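Local coordinates for envelope glycoprotein (Thogoto virus, PDB 5XEA) that probably attaches the virus to its host-cell receptor and then drives fusion of the viral envelope with the host membrane, at residues W83-Q88 with C142-T146; H87-D93 with P112-P118; R47-Y53 with N67-Y73. The contacts are given in a common frame with arbitrary orientation. Residues are numbered along the deposited sequence.

The three contacts illustrate how a small appendage is fastened to a long β-sheet. Contact 3 pairs two strands of that sheet, contact 1 lays helix 77-86 on its strand 133-156, and contact 2 adds a separate two-stranded sheet beside them. Contacts 1 and 2, centred 10 Å apart, share His87 and Gln88 and are joined covalently by the disulfide Cys142 SG-Cys89 SG (2.1 Å). The centre of contact 3 is about 21 Å from that of contact 1 and about 16 Å from that of contact 2, yet Arg47 reaches both: its NH1 is 3.0 Å from Pro112 O and 3.5 Å from Trp83 CZ2. The side chain of His72 lies about 13 Å from a bound N-acetylglucosamine.

Contact 1 (W83-Q88 with C142-T146); sequences WGSSHQ and CGVTT
Residues 83-86 form the last turn of a helix, which ends at His87 with left-handed backbone angles (59/42); His87 N and Gln88 N both make weak bonds back to Trp83 O (2.7 and 3.3 Å). Residues 142-146 are a β-strand, most extended at Cys142 and Gly143, with Trp83 nearest Val144 (CA-CA 6.7 Å) and Gly84 nearest Thr146 (6.1 Å). Apolar packing dominates. Trp83, chi1 m, directs CB at Val144 CG2 (3.9 Å) and sends its indole along the strand, where CZ3 lies 3.7 Å from Gly143 O and CH2 4.4 Å from Cys142 CB. Val144 CG1 meets the chain beyond the helix, 4.0 Å from Gln88 N. Gly84, lacking a side chain, lets its CA come within 3.6 Å of Thr146 CG2. Polar contact is slight: one water lies 2.7 Å from His87 ND1 and, more weakly, 3.4 Å from Thr146 OG1. Cys142 is disulfide-bonded to Cys89, so this is the C-terminal turn of a helix packed against a β-strand and tied down nearby by a disulfide.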
loop_
_atom_site.group_PDB
_atom_site.type_symbol
_atom_site.label_atom_id
_atom_site.label_comp_id
_atom_site.label_asym_id
_atom_site.label_seq_id
_atom_site.Cartn_x
_atom_site.Cartn_y
_atom_site.Cartn_z
ATOM N N TRP B 83 7.753 28.993 21.810
ATOM C CA TRP B 83 6.772 27.954 22.110
ATOM C C TRP B 83 7.371 26.571 21.918
ATOM O O TRP B 83 7.201 25.687 22.765
ATOM C CB TRP B 83 5.534 28.105 21.221
ATOM C CG TRP B 83 4.648 29.301 21.499
ATOM C CD1 TRP B 83 4.949 30.411 22.248
ATOM C CD2 TRP B 83 3.314 29.498 21.005
ATOM N NE1 TRP B 83 3.880 31.282 22.243
ATOM C CE2 TRP B 83 2.864 30.742 21.495
ATOM C CE3 TRP B 83 2.456 28.739 20.199
ATOM C CZ2 TRP B 83 1.598 31.248 21.198
ATOM C CZ3 TRP B 83 1.193 29.244 19.906
ATOM C CH2 TRP B 83 0.778 30.486 20.412
ATOM N N GLY B 84 8.079 26.368 20.808
ATOM C CA GLY B 84 8.645 25.053 20.530
ATOM C C GLY B 84 9.643 24.602 21.583
ATOM O O GLY B 84 9.597 23.462 22.061
ATOM N N SER B 85 10.552 25.497 21.973
ATOM C CA SER B 85 11.549 25.125 22.975
ATOM C C SER B 85 10.917 24.937 24.349
ATOM O O SER B 85 11.199 23.948 25.034
ATOM C CB SER B 85 12.664 26.170 23.025
ATOM O OG SER B 85 12.137 27.479 22.944
ATOM N N SER B 86 10.035 25.851 24.762
ATOM C CA SER B 86 9.407 25.719 26.073
ATOM C C SER B 86 8.339 24.637 26.108
ATOM O O SER B 86 8.010 24.149 27.192
ATOM C CB SER B 86 8.787 27.049 26.501
ATOM O OG SER B 86 7.828 27.483 25.548
ATOM N N HIS B 87 7.807 24.247 24.947
ATOM C CA HIS B 87 6.669 23.330 24.862
ATOM C C HIS B 87 5.468 23.902 25.603
ATOM O O HIS B 87 4.763 23.193 26.325
ATOM C CB HIS B 87 7.021 21.933 25.380
ATOM C CG HIS B 87 8.139 21.279 24.626
ATOM N ND1 HIS B 87 7.990 20.802 23.341
ATOM C CD2 HIS B 87 9.424 21.031 24.972
ATOM C CE1 HIS B 87 9.134 20.289 22.928
ATOM N NE2 HIS B 87 10.020 20.413 23.900
ATOM N N GLN B 88 5.246 25.203 25.424
ATOM C CA GLN B 88 4.112 25.908 26.006
ATOM C C GLN B 88 3.626 26.965 25.026
ATOM O O GLN B 88 4.363 27.398 24.139
ATOM C CB GLN B 88 4.468 26.574 27.343
ATOM C CG GLN B 88 4.637 25.615 28.498
ATOM C CD GLN B 88 4.642 26.340 29.829
ATOM O OE1 GLN B 88 3.616 26.424 30.519
ATOM N NE2 GLN B 88 5.796 26.890 30.190
ATOM N N CYS B 142 -4.924 27.922 22.702
ATOM C CA CYS B 142 -3.617 27.898 22.058
ATOM C C CYS B 142 -3.034 26.503 22.195
ATOM O O CYS B 142 -3.453 25.713 23.047
ATOM C CB CYS B 142 -2.680 28.955 22.651
ATOM S SG CYS B 142 -2.339 28.725 24.408
ATOM N N GLY B 143 -2.067 26.207 21.346
ATOM C CA GLY B 143 -1.438 24.900 21.384
ATOM C C GLY B 143 -0.216 24.899 20.497
ATOM O O GLY B 143 -0.065 25.752 19.614
ATOM N N VAL B 144 0.661 23.928 20.740
ATOM C CA VAL B 144 1.918 23.851 20.003
ATOM C C VAL B 144 2.312 22.388 19.872
ATOM O O VAL B 144 2.059 21.578 20.772
ATOM C CB VAL B 144 3.028 24.678 20.683
ATOM C CG1 VAL B 144 3.344 24.121 22.073
ATOM C CG2 VAL B 144 4.302 24.724 19.815
ATOM N N THR B 145 2.912 22.047 18.734
ATOM C CA THR B 145 3.550 20.754 18.554
ATOM C C THR B 145 4.918 20.962 17.920
ATOM O O THR B 145 5.131 21.897 17.142
ATOM C CB THR B 145 2.705 19.790 17.681
ATOM O OG1 THR B 145 3.169 18.446 17.855
ATOM C CG2 THR B 145 2.815 20.139 16.195
ATOM N N THR B 146 5.846 20.081 18.274
ATOM C CA THR B 146 7.137 19.968 17.599
ATOM C C THR B 146 7.270 18.511 17.192
ATOM O O THR B 146 7.327 17.629 18.055
ATOM C CB THR B 146 8.303 20.389 18.494
ATOM O OG1 THR B 146 8.293 19.599 19.693
ATOM C CG2 THR B 146 8.211 21.868 18.848
HETATM O O HOH W 1 5.779 20.749 21.750
#

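Contact 2 (H87-D93 with P112-P118); sequences HQCSYGD and PAKHWAP
A short antiparallel pair, strands 89-91 and 115-117, runs with axes 4.7 Å apart and N-to-C directions at 145°. His87, with positive phi, begins segment 87-93; its O and Pro118 O each accept a bond from one water (both 2.8 Å). Gln88, extended, lays CB 3.3 Å from Ala117 O and 4.0 Å from Trp116 CE3. Cys89 forms a hydrogen-bonded pair with Ala117: Cys89 N to Ala117 O 2.9 Å, Ala117 N to Cys89 O 3.1 Å. Ser90 faces Trp116 as a non-hydrogen-bonded pair (CA-CA 4.5 Å), its CB 3.7 Å from the centroid of the six-membered indole ring in a CH-pi contact almost along the ring normal. At Tyr91 a classic β-bulge intervenes: Lys114 N and His115 N both donate to Tyr91 O (2.9 Å each), while Tyr91 N donates to His115 O (3.1 Å). The Tyr91 ring (chi1 p) takes His115 CB over its face, 3.6 Å from the centroid, and has Ala117 CB 4.1 Å from CE2 at its edge. Gly92 then passes close to Pro112 (CA-CA 4.1 Å). Asp93, chi1 m, closes the pair: OD1 accepts from His115 NE2 (2.9 Å) and OD2 forms a salt bridge with Lys114 NZ (2.6 Å). The two adjacent bulge residues thus share one carboxylate, and the acid's charge is balanced at the end of the pair remote from the Cys89-Cys142 disulfide.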
loop_
_atom_site.group_PDB
_atom_site.type_symbol
_atom_site.label_atom_id
_atom_site.label_comp_id
_atom_site.label_asym_id
_atom_site.label_seq_id
_atom_site.Cartn_x
_atom_site.Cartn_y
_atom_site.Cartn_z
ATOM N N HIS B 87 7.807 24.247 24.947
ATOM C CA HIS B 87 6.669 23.330 24.862
ATOM C C HIS B 87 5.468 23.902 25.603
ATOM O O HIS B 87 4.763 23.193 26.325
ATOM C CB HIS B 87 7.021 21.933 25.380
ATOM C CG HIS B 87 8.139 21.279 24.626
ATOM N ND1 HIS B 87 7.990 20.802 23.341
ATOM C CD2 HIS B 87 9.424 21.031 24.972
ATOM C CE1 HIS B 87 9.134 20.289 22.928
ATOM N NE2 HIS B 87 10.020 20.413 23.900
ATOM N N GLN B 88 5.246 25.203 25.424
ATOM C CA GLN B 88 4.112 25.908 26.006
ATOM C C GLN B 88 3.626 26.965 25.026
ATOM O O GLN B 88 4.363 27.398 24.139
ATOM C CB GLN B 88 4.468 26.574 27.343
ATOM C CG GLN B 88 4.637 25.615 28.498
ATOM C CD GLN B 88 4.642 26.340 29.829
ATOM O OE1 GLN B 88 3.616 26.424 30.519
ATOM N NE2 GLN B 88 5.796 26.890 30.190
ATOM N N CYS B 89 2.373 27.383 25.197
ATOM C CA CYS B 89 1.802 28.447 24.389
ATOM C C CYS B 89 1.362 29.593 25.295
ATOM O O CYS B 89 1.170 29.427 26.503
ATOM C CB CYS B 89 0.616 27.935 23.542
ATOM S SG CYS B 89 -0.869 27.279 24.439
ATOM N N SER B 90 1.197 30.765 24.700
ATOM C CA SER B 90 0.744 31.933 25.437
ATOM C C SER B 90 -0.646 32.355 24.974
ATOM O O SER B 90 -1.101 31.998 23.885
ATOM C CB SER B 90 1.724 33.100 25.279
ATOM O OG SER B 90 1.792 33.521 23.934
ATOM N N TYR B 91 -1.307 33.154 25.809
ATOM C CA TYR B 91 -2.637 33.646 25.494
ATOM C C TYR B 91 -2.909 34.898 26.329
ATOM O O TYR B 91 -2.151 35.234 27.245
ATOM C CB TYR B 91 -3.683 32.552 25.717
ATOM C CG TYR B 91 -3.746 31.992 27.128
ATOM C CD1 TYR B 91 -4.595 32.557 28.079
ATOM C CD2 TYR B 91 -2.978 30.885 27.509
ATOM C CE1 TYR B 91 -4.675 32.047 29.369
ATOM C CE2 TYR B 91 -3.054 30.364 28.808
ATOM C CZ TYR B 91 -3.910 30.953 29.732
ATOM O OH TYR B 91 -4.012 30.473 31.024
ATOM N N GLY B 92 -4.008 35.590 25.995
ATOM C CA GLY B 92 -4.330 36.865 26.611
ATOM C C GLY B 92 -5.159 36.724 27.874
ATOM O O GLY B 92 -5.423 35.628 28.367
ATOM N N ASP B 93 -5.565 37.876 28.415
ATOM C CA ASP B 93 -6.445 37.879 29.576
ATOM C C ASP B 93 -7.822 37.348 29.203
ATOM O O ASP B 93 -8.309 37.553 28.090
ATOM C CB ASP B 93 -6.581 39.294 30.153
ATOM C CG ASP B 93 -5.284 39.798 30.775
ATOM O OD1 ASP B 93 -4.594 38.996 31.449
ATOM O OD2 ASP B 93 -4.953 40.991 30.583
ATOM N N PRO B 112 -2.000 39.149 23.182
ATOM C CA PRO B 112 -2.212 37.698 23.178
ATOM C C PRO B 112 -1.145 36.898 23.906
ATOM O O PRO B 112 -1.204 35.666 23.864
ATOM C CB PRO B 112 -2.198 37.379 21.679
ATOM C CG PRO B 112 -1.222 38.370 21.107
ATOM C CD PRO B 112 -1.381 39.629 21.935
ATOM N N ALA B 113 -0.188 37.541 24.575
ATOM C CA ALA B 113 0.932 36.835 25.195
ATOM C C ALA B 113 1.115 37.304 26.651
ATOM O O ALA B 113 2.117 37.924 27.007
ATOM C CB ALA B 113 2.207 37.050 24.370
ATOM N N LYS B 114 0.143 36.988 27.515
ATOM C CA LYS B 114 0.210 37.334 28.935
ATOM C C LYS B 114 0.253 36.132 29.864
ATOM O O LYS B 114 0.850 36.226 30.936
ATOM C CB LYS B 114 -0.985 38.214 29.344
ATOM C CG LYS B 114 -1.033 39.550 28.611
ATOM C CD LYS B 114 -2.144 40.454 29.115
ATOM C CE LYS B 114 -1.683 41.326 30.274
ATOM N NZ LYS B 114 -2.732 42.319 30.633
ATOM N N HIS B 115 -0.353 35.011 29.488
ATOM C CA HIS B 115 -0.340 33.799 30.292
ATOM C C HIS B 115 0.322 32.675 29.502
ATOM O O HIS B 115 0.515 32.779 28.286
ATOM C CB HIS B 115 -1.761 33.435 30.714
ATOM C CG HIS B 115 -2.477 34.572 31.379
ATOM N ND1 HIS B 115 -2.305 34.873 32.712
ATOM C CD2 HIS B 115 -3.315 35.513 30.878
ATOM C CE1 HIS B 115 -3.038 35.929 33.010
ATOM N NE2 HIS B 115 -3.658 36.338 31.918
ATOM N N TRP B 116 0.706 31.612 30.217
ATOM C CA TRP B 116 1.383 30.461 29.635
ATOM C C TRP B 116 0.792 29.170 30.184
ATOM O O TRP B 116 0.387 29.089 31.347
ATOM C CB TRP B 116 2.902 30.482 29.916
ATOM C CG TRP B 116 3.610 31.594 29.220
ATOM C CD1 TRP B 116 3.795 32.863 29.682
ATOM C CD2 TRP B 116 4.216 31.548 27.919
ATOM N NE1 TRP B 116 4.478 33.612 28.753
ATOM C CE2 TRP B 116 4.749 32.828 27.661
ATOM C CE3 TRP B 116 4.351 30.552 26.948
ATOM C CZ2 TRP B 116 5.413 33.138 26.474
ATOM C CZ3 TRP B 116 5.010 30.861 25.768
ATOM C CH2 TRP B 116 5.533 32.143 25.543
ATOM N N ALA B 117 0.770 28.157 29.330
ATOM C CA ALA B 117 0.271 26.834 29.677
ATOM C C ALA B 117 0.776 25.855 28.620
ATOM O O ALA B 117 1.141 26.274 27.518
ATOM C CB ALA B 117 -1.269 26.821 29.762
ATOM N N PRO B 118 0.824 24.555 28.936
ATOM C CA PRO B 118 1.180 23.587 27.885
ATOM C C PRO B 118 0.171 23.582 26.752
ATOM O O PRO B 118 0.540 23.362 25.592
ATOM C CB PRO B 118 1.198 22.238 28.621
ATOM C CG PRO B 118 0.969 22.556 30.091
ATOM C CD PRO B 118 0.358 23.891 30.170
HETATM O O HOH W 2 2.773 21.725 25.104
#

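Contact 3 (R47-Y53 with N67-Y73); sequences RTAWVAY and NARLLHY
Arg47 NE donates to Tyr73 O (2.8 Å), with a weaker bond from Arg47 NH2 to the same Tyr73 O (3.2 Å), while Arg47 NH1 salt-bridges Glu79. Next to it, Thr48 OG1 and His72 ND1 are hydrogen-bonded at 2.8 Å. The backbone carries most of the rest: Tyr73 N reaches Arg47 O (3.0 Å), and the hydrogen-bonded pairs are Ala49 with Leu71 (Ala49 N-Leu71 O 2.8 Å, Leu71 N-Ala49 O 2.7 Å), Val51 with Arg69 (3.0 Å for both Val51 N-Arg69 O and Arg69 N-Val51 O) and Tyr53 with Asn67 (Tyr53 N-Asn67 O 3.0 Å, Asn67 N-Tyr53 O 2.9 Å). With axes 4.5 Å apart at 175°, this is a regular β-hairpin within a larger antiparallel sheet, strand 133-156 flanking 47-53 on its other edge. On the face of Ala49, Val51 and Tyr53, Val51 CG2 meets Leu71 CD1 (3.8 Å), Ala49 CB meets Tyr73 CE2 (3.9 Å), and Arg69, chi1 p, folds its guanidinium over Val51 CG1, NH1 donating to Asn67 O (2.9 Å). On the other face Trp50, chi1 t, touches Ala68 CB through CZ2 (3.5 Å) and Leu70 CD2 through CE3 (3.7 Å); its NE1 bonds Arg125 O, and Tyr439 of the second subunit packs edge-to-face with its ring.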
loop_
_atom_site.group_PDB
_atom_site.type_symbol
_atom_site.label_atom_id
_atom_site.label_comp_id
_atom_site.label_asym_id
_atom_site.label_seq_id
_atom_site.Cartn_x
_atom_site.Cartn_y
_atom_site.Cartn_z
ATOM N N ARG B 47 -3.325 29.935 18.019
ATOM C CA ARG B 47 -3.863 30.754 19.099
ATOM C C ARG B 47 -5.049 31.531 18.558
ATOM O O ARG B 47 -4.946 32.168 17.502
ATOM C CB ARG B 47 -2.803 31.707 19.652
ATOM C CG ARG B 47 -3.311 32.688 20.726
ATOM C CD ARG B 47 -2.107 33.383 21.345
ATOM N NE ARG B 47 -1.382 34.141 20.335
ATOM C CZ ARG B 47 -0.175 34.669 20.501
ATOM N NH1 ARG B 47 0.462 34.535 21.656
ATOM N NH2 ARG B 47 0.381 35.345 19.501
ATOM N N THR B 48 -6.156 31.485 19.284
ATOM C CA THR B 48 -7.376 32.181 18.893
ATOM C C THR B 48 -8.067 32.689 20.148
ATOM O O THR B 48 -7.983 32.072 21.220
ATOM C CB THR B 48 -8.287 31.229 18.074
ATOM O OG1 THR B 48 -7.678 30.968 16.803
ATOM C CG2 THR B 48 -9.661 31.793 17.856
ATOM N N ALA B 49 -8.751 33.825 20.015
ATOM C CA ALA B 49 -9.587 34.360 21.080
ATOM C C ALA B 49 -11.057 34.279 20.675
ATOM O O ALA B 49 -11.396 34.480 19.506
ATOM C CB ALA B 49 -9.206 35.815 21.401
ATOM N N TRP B 50 -11.914 33.932 21.629
ATOM C CA TRP B 50 -13.357 34.167 21.535
ATOM C C TRP B 50 -13.654 35.473 22.251
ATOM O O TRP B 50 -13.353 35.603 23.440
ATOM C CB TRP B 50 -14.174 33.036 22.166
ATOM C CG TRP B 50 -15.665 33.283 22.234
ATOM C CD1 TRP B 50 -16.396 33.586 23.352
ATOM C CD2 TRP B 50 -16.601 33.260 21.141
ATOM N NE1 TRP B 50 -17.725 33.748 23.021
ATOM C CE2 TRP B 50 -17.875 33.553 21.673
ATOM C CE3 TRP B 50 -16.484 33.016 19.768
ATOM C CZ2 TRP B 50 -19.034 33.601 20.881
ATOM C CZ3 TRP B 50 -17.634 33.075 18.975
ATOM C CH2 TRP B 50 -18.898 33.367 19.542
ATOM N N VAL B 51 -14.223 36.436 21.529
ATOM C CA VAL B 51 -14.563 37.742 22.089
ATOM C C VAL B 51 -16.046 38.005 21.836
ATOM O O VAL B 51 -16.471 38.102 20.677
ATOM C CB VAL B 51 -13.697 38.868 21.490
ATOM C CG1 VAL B 51 -14.050 40.214 22.118
ATOM C CG2 VAL B 51 -12.203 38.558 21.689
ATOM N N ALA B 52 -16.829 38.108 22.910
ATOM C CA ALA B 52 -18.257 38.431 22.836
ATOM C C ALA B 52 -18.524 39.723 23.606
ATOM O O ALA B 52 -18.479 39.743 24.842
ATOM C CB ALA B 52 -19.122 37.290 23.381
ATOM N N TYR B 53 -18.828 40.784 22.877
ATOM C CA TYR B 53 -19.171 42.085 23.444
ATOM C C TYR B 53 -20.659 42.331 23.198
ATOM O O TYR B 53 -21.089 42.484 22.053
ATOM C CB TYR B 53 -18.313 43.166 22.800
ATOM C CG TYR B 53 -18.527 44.566 23.338
ATOM C CD1 TYR B 53 -18.130 44.904 24.627
ATOM C CD2 TYR B 53 -19.103 45.561 22.546
ATOM C CE1 TYR B 53 -18.306 46.200 25.120
ATOM C CE2 TYR B 53 -19.284 46.863 23.035
ATOM C CZ TYR B 53 -18.876 47.172 24.318
ATOM O OH TYR B 53 -19.042 48.448 24.809
ATOM N N ASN B 67 -21.779 41.292 19.494
ATOM C CA ASN B 67 -20.705 41.138 18.517
ATOM C C ASN B 67 -19.784 40.066 19.092
ATOM O O ASN B 67 -18.881 40.364 19.878
ATOM C CB ASN B 67 -19.970 42.432 18.278
ATOM C CG ASN B 67 -18.852 42.280 17.284
ATOM O OD1 ASN B 67 -18.860 41.368 16.459
ATOM N ND2 ASN B 67 -17.869 43.165 17.365
ATOM N N ALA B 68 -20.039 38.813 18.710
ATOM C CA ALA B 68 -19.397 37.632 19.285
ATOM C C ALA B 68 -18.733 36.866 18.157
ATOM O O ALA B 68 -19.410 36.467 17.203
ATOM C CB ALA B 68 -20.430 36.744 20.001
ATOM N N ARG B 69 -17.419 36.660 18.256
ATOM C CA ARG B 69 -16.686 36.105 17.128
ATOM C C ARG B 69 -15.341 35.595 17.607
ATOM O O ARG B 69 -14.865 35.954 18.689
ATOM C CB ARG B 69 -16.486 37.145 16.013
ATOM C CG ARG B 69 -15.501 38.263 16.332
ATOM C CD ARG B 69 -16.071 39.283 17.307
ATOM N NE ARG B 69 -15.216 40.455 17.453
ATOM C CZ ARG B 69 -15.296 41.349 18.441
ATOM N NH1 ARG B 69 -16.197 41.227 19.423
ATOM N NH2 ARG B 69 -14.460 42.380 18.443
ATOM N N LEU B 70 -14.735 34.743 16.778
ATOM C CA LEU B 70 -13.378 34.273 16.995
ATOM C C LEU B 70 -12.411 35.228 16.320
ATOM O O LEU B 70 -12.658 35.689 15.204
ATOM C CB LEU B 70 -13.187 32.863 16.419
ATOM C CG LEU B 70 -14.001 31.744 17.056
ATOM C CD1 LEU B 70 -14.026 30.508 16.125
ATOM C CD2 LEU B 70 -13.449 31.413 18.470
ATOM N N LEU B 71 -11.290 35.492 16.986
ATOM C CA LEU B 71 -10.239 36.344 16.441
ATOM C C LEU B 71 -8.927 35.581 16.490
ATOM O O LEU B 71 -8.510 35.137 17.564
ATOM C CB LEU B 71 -10.140 37.653 17.240
ATOM C CG LEU B 71 -11.391 38.513 17.214
ATOM C CD1 LEU B 71 -11.226 39.703 18.147
ATOM C CD2 LEU B 71 -11.686 38.975 15.792
ATOM N N HIS B 72 -8.278 35.416 15.345
ATOM C CA HIS B 72 -7.046 34.630 15.282
ATOM C C HIS B 72 -5.829 35.480 15.628
ATOM O O HIS B 72 -5.701 36.604 15.142
ATOM C CB HIS B 72 -6.882 34.028 13.899
ATOM C CG HIS B 72 -8.006 33.123 13.521
ATOM N ND1 HIS B 72 -8.470 32.134 14.363
ATOM C CD2 HIS B 72 -8.774 33.069 12.406
ATOM C CE1 HIS B 72 -9.470 31.499 13.777
ATOM N NE2 HIS B 72 -9.671 32.043 12.587
ATOM N N TYR B 73 -4.942 34.940 16.469
ATOM C CA TYR B 73 -3.670 35.579 16.811
ATOM C C TYR B 73 -2.533 34.580 16.624
ATOM O O TYR B 73 -1.866 34.195 17.591
ATOM C CB TYR B 73 -3.671 36.108 18.246
ATOM C CG TYR B 73 -4.673 37.206 18.509
ATOM C CD1 TYR B 73 -4.289 38.546 18.497
ATOM C CD2 TYR B 73 -6.006 36.903 18.785
ATOM C CE1 TYR B 73 -5.208 39.558 18.744
ATOM C CE2 TYR B 73 -6.919 37.894 19.014
ATOM C CZ TYR B 73 -6.522 39.226 18.999
ATOM O OH TYR B 73 -7.451 40.218 19.244
#